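Local coordinates for protein polyketide biosynthesis cytochrome P450 PksS (Bacillus subtilis, PDB 4YZR) that acts as a heme-dependent cytochrome P450 monooxygenase that oxidises dihydrobacillaene in the biosynthesis of the antibiotic bacillaene, at residues I47-D52 with N321-F326; E123-Q128 with F151-E156. All coordinates share one frame; numbering follows the deposited sequence.

Contact 1: I47-D52 with N321-F326; sequences ITRYDD and NRDPNF
Tyr50 and Phe326 lay their rings against each other in an offset stack, the centroids 4.2 Å apart and the planes 26° from parallel. The Phe326 ring has Tyr50 CD1 over the centre of one face, and CD1 lies 3.5 Å from Phe326 CG. Phe326 CB in turn sits above the middle of the tyrosine ring, a CH-pi contact, while the two side chains cross at about a right angle. With Tyr50 CG anti to the backbone N (chi1 -174°), CB, CG and CD1 all meet Phe326.

The polar half belongs to Asp323. Its OD2 accepts the backbone N of Tyr50 at 2.8 Å in a nearly straight bond (167°), on the anti side of the carboxylate. A side chain some 270 residues further along the chain thus takes the first amide of the helix, beside Arg49 at the N-cap. A water donates to the same OD2 and accepts from Asp51 N, carrying the link one residue further. The other oxygen, OD1, closes an Asx turn with Asn325 N and uses its syn lone pair for Asn325 ND2, at 2.9 Å. Both carboxylate oxygens are thereby engaged, which fixes the group's rotation.

Charges pair within 47-52. Arg49 grips Asp51 side-on, NE to OD1 at 2.8 Å and NH1 to OD2 at 3.0 Å, and the guanidinium lies near Asn325 ND2 without bonding it.

Around this junction, helix 50-58 follows strand 42-47, where Ile47 is backbone-bonded to Phe314 and Gly316. Tyr50 OH bonds Arg341 O, and Asn321 O receives NH1 of Arg283, the arginine of the P450 ExxR motif on helix 274-285. Helix 17-27 brings Arg25 against Arg49, and strand 30-35 sets Ile30 against Ile47 and Asp52.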
ATOM      1  N   ILE A  47       4.280  17.292  -6.389  1.00 10.64           N
ATOM      2  CA  ILE A  47       5.121  16.948  -7.516  1.00 10.84           C
ATOM      3  C   ILE A  47       4.418  15.913  -8.347  1.00 11.55           C
ATOM      4  O   ILE A  47       4.126  14.803  -7.808  1.00 11.58           O
ATOM      5  CB  ILE A  47       6.475  16.403  -6.968  1.00 11.33           C
ATOM      6  CG1 ILE A  47       7.059  17.296  -5.879  1.00 12.81           C
ATOM      7  CG2 ILE A  47       7.485  16.189  -8.133  1.00 11.82           C
ATOM      8  CD1 ILE A  47       7.356  18.718  -6.274  1.00 13.84           C
ATOM      9  N   THR A  48       3.985  16.220  -9.567  1.00 10.25           N
ATOM     10  CA  THR A  48       3.155  15.349 -10.353  1.00 10.36           C
ATOM     11  C   THR A  48       3.700  14.697 -11.552  1.00 10.40           C
ATOM     12  O   THR A  48       3.114  13.772 -12.088  1.00 11.40           O
ATOM     13  CB  THR A  48       1.824  16.014 -10.681  1.00 11.24           C
ATOM     14  OG1 THR A  48       2.125  17.383 -11.052  1.00 13.01           O
ATOM     15  CG2 THR A  48       0.954  16.052  -9.449  1.00 11.16           C
ATOM     16  N   ARG A  49       4.836  15.231 -12.093  1.00 10.87           N
ATOM     17  CA  ARG A  49       5.479  14.552 -13.204  1.00 10.36           C
ATOM     18  C   ARG A  49       6.417  13.417 -12.816  1.00  9.41           C
ATOM     19  O   ARG A  49       7.014  13.482 -11.761  1.00 10.58           O
ATOM     20  CB  ARG A  49       6.355  15.535 -13.981  1.00 11.95           C
ATOM     21  CG  ARG A  49       5.551  16.562 -14.815  1.00 13.29           C
ATOM     22  CD  ARG A  49       6.518  17.707 -15.262  1.00 14.72           C
ATOM     23  NE  ARG A  49       7.638  17.187 -16.070  1.00 14.86           N
ATOM     24  CZ  ARG A  49       7.679  17.158 -17.390  1.00 17.96           C
ATOM     25  NH1 ARG A  49       8.725  16.620 -18.008  1.00 19.48           N
ATOM     26  NH2 ARG A  49       6.655  17.587 -18.142  1.00 19.97           N
ATOM     27  N   TYR A  50       6.577  12.440 -13.688  1.00  9.62           N
ATOM     28  CA  TYR A  50       7.428  11.296 -13.385  1.00  9.47           C
ATOM     29  C   TYR A  50       8.880  11.737 -13.202  1.00 10.39           C
ATOM     30  O   TYR A  50       9.575  11.326 -12.289  1.00 10.09           O
ATOM     31  CB  TYR A  50       7.320  10.269 -14.494  1.00  9.73           C
ATOM     32  CG  TYR A  50       8.022   8.975 -14.271  1.00  9.62           C
ATOM     33  CD1 TYR A  50       9.374   8.783 -14.506  1.00  9.86           C
ATOM     34  CD2 TYR A  50       7.289   7.837 -13.884  1.00 11.08           C
ATOM     35  CE1 TYR A  50       9.981   7.570 -14.385  1.00 10.38           C
ATOM     36  CE2 TYR A  50       7.905   6.593 -13.766  1.00 11.46           C
ATOM     37  CZ  TYR A  50       9.252   6.465 -14.031  1.00 10.03           C
ATOM     38  OH  TYR A  50       9.869   5.227 -13.978  1.00 11.58           O
ATOM     39  N   ASP A  51       9.407  12.579 -14.102  1.00 10.94           N
ATOM     40  CA  ASP A  51      10.789  12.953 -13.975  1.00 10.89           C
ATOM     41  C   ASP A  51      11.039  13.723 -12.735  1.00 10.26           C
ATOM     42  O   ASP A  51      12.059  13.469 -12.030  1.00 12.02           O
ATOM     43  CB  ASP A  51      11.273  13.785 -15.236  1.00 12.05           C
ATOM     44  CG  ASP A  51      10.545  15.045 -15.499  1.00 14.63           C
ATOM     45  OD1 ASP A  51       9.445  15.354 -15.025  1.00 15.17           O
ATOM     46  OD2 ASP A  51      11.043  15.927 -16.299  1.00 17.22           O
ATOM     47  N   ASP A  52      10.138  14.609 -12.362  1.00 10.88           N
ATOM     48  CA  ASP A  52      10.353  15.362 -11.124  1.00 11.45           C
ATOM     49  C   ASP A  52      10.161  14.513  -9.848  1.00 11.19           C
ATOM     50  O   ASP A  52      10.887  14.634  -8.860  1.00 11.22           O
ATOM     51  CB  ASP A  52       9.432  16.567 -11.005  1.00 12.95           C
ATOM     52  CG  ASP A  52       9.618  17.576 -12.157  1.00 15.00           C
ATOM     53  OD1 ASP A  52      10.804  17.780 -12.543  1.00 18.06           O
ATOM     54  OD2 ASP A  52       8.662  18.167 -12.652  1.00 15.54           O
ATOM     55  N   ASN A 321       2.577   7.905 -12.813  1.00  8.45           N
ATOM     56  CA  ASN A 321       2.295   6.634 -13.455  1.00  8.41           C
ATOM     57  C   ASN A 321       1.497   6.763 -14.767  1.00  8.88           C
ATOM     58  O   ASN A 321       1.373   5.788 -15.473  1.00 10.16           O
ATOM     59  CB  ASN A 321       1.567   5.732 -12.466  1.00  8.23           C
ATOM     60  CG  ASN A 321       2.471   5.022 -11.568  1.00  9.01           C
ATOM     61  OD1 ASN A 321       3.690   5.001 -11.724  1.00 10.01           O
ATOM     62  ND2 ASN A 321       1.872   4.358 -10.571  1.00  9.21           N
ATOM     63  N   ARG A 322       1.019   7.957 -15.029  1.00 10.01           N
ATOM     64  CA  ARG A 322       0.287   8.263 -16.262  1.00 11.03           C
ATOM     65  C   ARG A 322       1.015   9.287 -17.075  1.00 12.48           C
ATOM     66  O   ARG A 322       0.391   9.980 -17.949  1.00 14.11           O
ATOM     67  CB  ARG A 322      -1.181   8.664 -15.985  1.00 12.46           C
ATOM     68  CG  ARG A 322      -1.942   7.476 -15.369  1.00 11.94           C
ATOM     69  CD  ARG A 322      -3.327   7.832 -15.020  1.00 15.93           C
ATOM     70  NE  ARG A 322      -4.017   6.747 -14.303  1.00 14.84           N
ATOM     71  CZ  ARG A 322      -5.262   6.426 -14.510  1.00 15.87           C
ATOM     72  NH1 ARG A 322      -6.031   7.080 -15.437  1.00 18.85           N
ATOM     73  NH2 ARG A 322      -5.795   5.548 -13.744  1.00 15.81           N
ATOM     74  N   ASP A 323       2.291   9.505 -16.849  1.00 10.24           N
ATOM     75  CA  ASP A 323       3.033  10.587 -17.557  1.00 11.61           C
ATOM     76  C   ASP A 323       3.363  10.121 -18.929  1.00 12.66           C
ATOM     77  O   ASP A 323       4.052   9.157 -19.152  1.00 12.00           O
ATOM     78  CB  ASP A 323       4.270  10.868 -16.722  1.00 11.17           C
ATOM     79  CG  ASP A 323       5.037  12.067 -17.108  1.00 12.88           C
ATOM     80  OD1 ASP A 323       5.104  12.316 -18.391  1.00 15.71           O
ATOM     81  OD2 ASP A 323       5.564  12.795 -16.318  1.00 12.14           O
ATOM     82  N   PRO A 324       2.908  10.887 -19.988  1.00 14.14           N
ATOM     83  CA  PRO A 324       3.199  10.441 -21.326  1.00 14.45           C
ATOM     84  C   PRO A 324       4.621  10.571 -21.790  1.00 14.82           C
ATOM     85  O   PRO A 324       4.947   9.935 -22.807  1.00 17.84           O
ATOM     86  CB  PRO A 324       2.289  11.389 -22.206  1.00 15.34           C
ATOM     87  CG  PRO A 324       2.113  12.529 -21.440  1.00 16.80           C
ATOM     88  CD  PRO A 324       2.054  12.066 -19.945  1.00 14.32           C
ATOM     89  N   ASN A 325       5.489  11.195 -21.043  1.00 14.37           N
ATOM     90  CA  ASN A 325       6.923  11.132 -21.308  1.00 15.43           C
ATOM     91  C   ASN A 325       7.542   9.795 -21.002  1.00 14.79           C
ATOM     92  O   ASN A 325       8.627   9.426 -21.456  1.00 16.24           O
ATOM     93  CB  ASN A 325       7.603  12.158 -20.549  1.00 17.24           C
ATOM     94  CG  ASN A 325       7.203  13.524 -20.955  1.00 20.24           C
ATOM     95  OD1 ASN A 325       7.622  13.956 -22.057  1.00 23.60           O
ATOM     96  ND2 ASN A 325       6.385  14.206 -20.205  1.00 24.51           N
ATOM     97  N   PHE A 326       6.817   8.984 -20.155  1.00 12.68           N
ATOM     98  CA  PHE A 326       7.319   7.716 -19.755  1.00 13.08           C
ATOM     99  C   PHE A 326       6.476   6.514 -20.067  1.00 13.99           C
ATOM    100  O   PHE A 326       6.966   5.361 -19.970  1.00 16.75           O
ATOM    101  CB  PHE A 326       7.651   7.754 -18.213  1.00 12.92           C
ATOM    102  CG  PHE A 326       8.837   8.607 -17.919  1.00 11.37           C
ATOM    103  CD1 PHE A 326       8.712   9.972 -17.766  1.00 11.51           C
ATOM    104  CD2 PHE A 326      10.139   8.074 -17.911  1.00 13.01           C
ATOM    105  CE1 PHE A 326       9.793  10.766 -17.511  1.00 13.57           C
ATOM    106  CE2 PHE A 326      11.219   8.881 -17.669  1.00 12.65           C
ATOM    107  CZ  PHE A 326      11.047  10.216 -17.487  1.00 14.02           C
TER
HETATM  108  O   HOH W   1       8.067  13.567 -16.902  1.00 18.57           O

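Contact 2: E123-Q128 with F151-E156; sequences EQIAEQ and FIVISE
Ile125 sets its CD1 methyl against the flank of the neighbouring helix, meeting Ile152, Val153 and Glu156 together. In P450 terms this is helix D (119-133) packing on helix E (148-158), two members of the conserved four-helix bundle of the fold. The local axes approach to 10.4 Å, and their directions differ by 142°, so the helices run roughly antiparallel.

The closest touch is Ile125 CD1 on Ile152 CG2, at 3.6 Å. These two isoleucines slide past each other in opposite directions, and Ile125 CG2 rests against Ile152 CD1 at 3.9 Å, so each branch of one finds a branch of the other. Val153 is met crosswise: its CG2, anti to the carbonyl carbon, stands 3.8 Å from Ile125 CD1. Glu156 comes tip to tip with Ile125, its extended chain bringing OE1 to 3.8 Å from CD1. A carboxylate against a methyl is plain van der Waals contact, and Gln128 adds only a fringe beside Ile152.

Further out, helix 355-372, helix L, lies against both partners: Ile364 touches Ala126, Glu361 touches Val153, and Arg372 forms a salt bridge with Glu127. Leu149, one turn before Val153, also packs on Ile125 and Ala126. Away from this interface, helix 165-175 meets Phe151 and Ser155. Inside helix 148-158, Phe151 O accepts two donors from opposite faces of its carbonyl plane, Ser155 N and Ser155 OG, the hydroxyl at 2.9 Å and tilted 35° from that plane.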
ATOM      1  N   GLU A 123      -3.015 -19.643  -2.308  1.00 11.50           N
ATOM      2  CA  GLU A 123      -3.989 -20.272  -3.195  1.00 12.01           C
ATOM      3  C   GLU A 123      -5.072 -20.911  -2.370  1.00 11.65           C
ATOM      4  O   GLU A 123      -6.257 -20.805  -2.764  1.00 12.36           O
ATOM      5  CB  GLU A 123      -3.261 -21.359  -4.049  1.00 13.43           C
ATOM      6  CG  GLU A 123      -2.422 -20.745  -5.170  1.00 15.30           C
ATOM      7  CD  GLU A 123      -1.489 -21.676  -5.936  1.00 18.39           C
ATOM      8  OE1 GLU A 123      -1.268 -22.763  -5.454  1.00 23.29           O
ATOM      9  OE2 GLU A 123      -0.923 -21.251  -6.933  1.00 26.62           O
ATOM     10  N   GLN A 124      -4.805 -21.519  -1.279  1.00 11.94           N
ATOM     11  CA  GLN A 124      -5.795 -22.211  -0.496  1.00 13.40           C
ATOM     12  C   GLN A 124      -6.739 -21.209   0.090  1.00 14.43           C
ATOM     13  O   GLN A 124      -7.963 -21.441   0.095  1.00 15.01           O
ATOM     14  CB  GLN A 124      -5.184 -23.052   0.624  1.00 17.51           C
ATOM     15  CG  GLN A 124      -4.563 -24.274   0.107  1.00 25.23           C
ATOM     16  CD  GLN A 124      -4.003 -25.041   1.282  1.00 32.23           C
ATOM     17  OE1 GLN A 124      -4.795 -25.528   2.100  1.00 37.67           O
ATOM     18  NE2 GLN A 124      -2.665 -25.100   1.410  1.00 38.51           N
ATOM     19  N   ILE A 125      -6.241 -20.085   0.571  1.00 12.76           N
ATOM     20  CA  ILE A 125      -7.129 -19.011   1.099  1.00 11.59           C
ATOM     21  C   ILE A 125      -7.989 -18.498   0.040  1.00 11.62           C
ATOM     22  O   ILE A 125      -9.253 -18.359   0.232  1.00 12.53           O
ATOM     23  CB  ILE A 125      -6.279 -17.852   1.713  1.00 12.25           C
ATOM     24  CG1 ILE A 125      -5.492 -18.349   2.907  1.00 13.33           C
ATOM     25  CG2 ILE A 125      -7.132 -16.654   2.076  1.00 13.85           C
ATOM     26  CD1 ILE A 125      -4.319 -17.425   3.212  1.00 14.40           C
ATOM     27  N   ALA A 126      -7.506 -18.226  -1.122  1.00 11.12           N
ATOM     28  CA  ALA A 126      -8.325 -17.750  -2.229  1.00 12.04           C
ATOM     29  C   ALA A 126      -9.428 -18.711  -2.563  1.00 11.97           C
ATOM     30  O   ALA A 126     -10.592 -18.296  -2.721  1.00 12.73           O
ATOM     31  CB  ALA A 126      -7.540 -17.396  -3.484  1.00 12.37           C
ATOM     32  N   GLU A 127      -9.079 -19.970  -2.674  1.00 11.90           N
ATOM     33  CA  GLU A 127     -10.119 -20.997  -3.023  1.00 13.23           C
ATOM     34  C   GLU A 127     -11.131 -21.145  -1.976  1.00 13.56           C
ATOM     35  O   GLU A 127     -12.365 -21.201  -2.329  1.00 14.70           O
ATOM     36  CB  GLU A 127      -9.404 -22.285  -3.414  1.00 16.99           C
ATOM     37  CG  GLU A 127      -8.555 -22.148  -4.717  1.00 22.29           C
ATOM     38  CD  GLU A 127      -9.216 -21.562  -6.009  1.00 23.99           C
ATOM     39  OE1 GLU A 127     -10.300 -21.968  -6.361  1.00 30.77           O
ATOM     40  OE2 GLU A 127      -8.552 -20.861  -6.771  1.00 28.44           O
ATOM     41  N   GLN A 128     -10.851 -21.041  -0.735  1.00 13.35           N
ATOM     42  CA  GLN A 128     -11.830 -21.079   0.321  1.00 15.35           C
ATOM     43  C   GLN A 128     -12.746 -19.888   0.264  1.00 14.55           C
ATOM     44  O   GLN A 128     -13.975 -19.990   0.454  1.00 14.33           O
ATOM     45  CB  GLN A 128     -11.167 -21.101   1.715  1.00 18.84           C
ATOM     46  CG  GLN A 128     -12.038 -21.004   2.938  1.00 26.27           C
ATOM     47  CD  GLN A 128     -12.467 -19.582   3.352  1.00 31.37           C
ATOM     48  OE1 GLN A 128     -11.626 -18.750   3.745  1.00 40.35           O
ATOM     49  NE2 GLN A 128     -13.782 -19.327   3.385  1.00 39.02           N
ATOM     50  N   PHE A 151      -5.792 -10.057   4.849  1.00  9.42           N
ATOM     51  CA  PHE A 151      -5.846 -10.248   6.305  1.00  9.55           C
ATOM     52  C   PHE A 151      -5.487 -11.639   6.710  1.00  9.56           C
ATOM     53  O   PHE A 151      -4.706 -11.808   7.695  1.00 10.14           O
ATOM     54  CB  PHE A 151      -7.217  -9.839   6.842  1.00 11.10           C
ATOM     55  CG  PHE A 151      -7.343 -10.011   8.360  1.00 10.63           C
ATOM     56  CD1 PHE A 151      -6.909  -9.021   9.169  1.00 13.76           C
ATOM     57  CD2 PHE A 151      -7.771 -11.171   8.862  1.00 12.11           C
ATOM     58  CE1 PHE A 151      -6.976  -9.266  10.594  1.00 14.72           C
ATOM     59  CE2 PHE A 151      -7.870 -11.366  10.205  1.00 15.16           C
ATOM     60  CZ  PHE A 151      -7.429 -10.444  11.022  1.00 13.16           C
ATOM     61  N   ILE A 152      -5.987 -12.637   6.036  1.00  9.67           N
ATOM     62  CA  ILE A 152      -5.646 -14.002   6.404  1.00 10.35           C
ATOM     63  C   ILE A 152      -4.162 -14.287   6.085  1.00  9.49           C
ATOM     64  O   ILE A 152      -3.474 -14.938   6.850  1.00 10.67           O
ATOM     65  CB  ILE A 152      -6.575 -15.036   5.742  1.00 10.80           C
ATOM     66  CG1 ILE A 152      -8.066 -14.717   6.156  1.00 11.54           C
ATOM     67  CG2 ILE A 152      -6.180 -16.470   6.130  1.00 12.14           C
ATOM     68  CD1 ILE A 152      -9.046 -15.439   5.296  1.00 14.04           C
ATOM     69  N   VAL A 153      -3.680 -13.790   4.946  1.00  9.03           N
ATOM     70  CA  VAL A 153      -2.269 -13.940   4.638  1.00 10.42           C
ATOM     71  C   VAL A 153      -1.383 -13.365   5.685  1.00 10.28           C
ATOM     72  O   VAL A 153      -0.425 -14.006   6.182  1.00 10.81           O
ATOM     73  CB  VAL A 153      -1.980 -13.318   3.250  1.00 10.09           C
ATOM     74  CG1 VAL A 153      -0.417 -13.319   3.084  1.00 12.48           C
ATOM     75  CG2 VAL A 153      -2.671 -14.154   2.176  1.00 10.90           C
ATOM     76  N   ILE A 154      -1.643 -12.144   6.120  1.00  9.66           N
ATOM     77  CA  ILE A 154      -0.867 -11.496   7.181  1.00 12.29           C
ATOM     78  C   ILE A 154      -0.991 -12.246   8.463  1.00 11.49           C
ATOM     79  O   ILE A 154       0.018 -12.378   9.205  1.00 13.43           O
ATOM     80  CB  ILE A 154      -1.269  -9.998   7.415  1.00 15.56           C
ATOM     81  CG1 ILE A 154      -0.582  -9.181   6.460  1.00 21.26           C
ATOM     82  CG2 ILE A 154      -1.026  -9.496   8.885  1.00 21.80           C
ATOM     83  CD1 ILE A 154       0.921  -9.105   6.769  1.00 22.94           C
ATOM     84  N   SER A 155      -2.138 -12.628   8.816  1.00 11.51           N
ATOM     85  CA  SER A 155      -2.358 -13.452  10.047  1.00 11.51           C
ATOM     86  C   SER A 155      -1.570 -14.687  10.004  1.00 12.32           C
ATOM     87  O   SER A 155      -0.908 -15.022  11.011  1.00 13.38           O
ATOM     88  CB  SER A 155      -3.814 -13.800  10.244  1.00 13.49           C
ATOM     89  OG  SER A 155      -4.602 -12.629  10.488  1.00 16.30           O
ATOM     90  N   GLU A 156      -1.615 -15.438   8.963  1.00 10.85           N
ATOM     91  CA  GLU A 156      -0.788 -16.667   8.842  1.00 13.42           C
ATOM     92  C   GLU A 156       0.657 -16.333   8.894  1.00 12.96           C
ATOM     93  O   GLU A 156       1.442 -17.037   9.591  1.00 14.51           O
ATOM     94  CB  GLU A 156      -1.146 -17.424   7.574  1.00 14.45           C
ATOM     95  CG  GLU A 156      -2.493 -18.092   7.529  1.00 17.02           C
ATOM     96  CD  GLU A 156      -2.721 -19.017   6.346  1.00 21.12           C
ATOM     97  OE1 GLU A 156      -1.847 -19.162   5.549  1.00 26.31           O
ATOM     98  OE2 GLU A 156      -3.786 -19.678   6.313  1.00 29.52           O
TER

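The two contacts lie on opposite sides of the chain's centre, their own centres about 35 Å apart, and share no helix or strand. Contact 1 fastens a loop to the start of a helix, running from buried Tyr50 and Asp323 out to exposed Phe326 and Asn325; it combines ring stacking with a hydrogen bond and a water bridge, beside an Arg49-Asp51 salt bridge that stays within 47-52. Contact 2 joins two helices through their flanks, from buried Ile125 and Val153 out to exposed Gln128, and relies on branched aliphatic groups. Along the chain, 123-128 and 151-156 fall inside the loop closed by 47-52 and 321-326, and the heme lies nearer to contact 2.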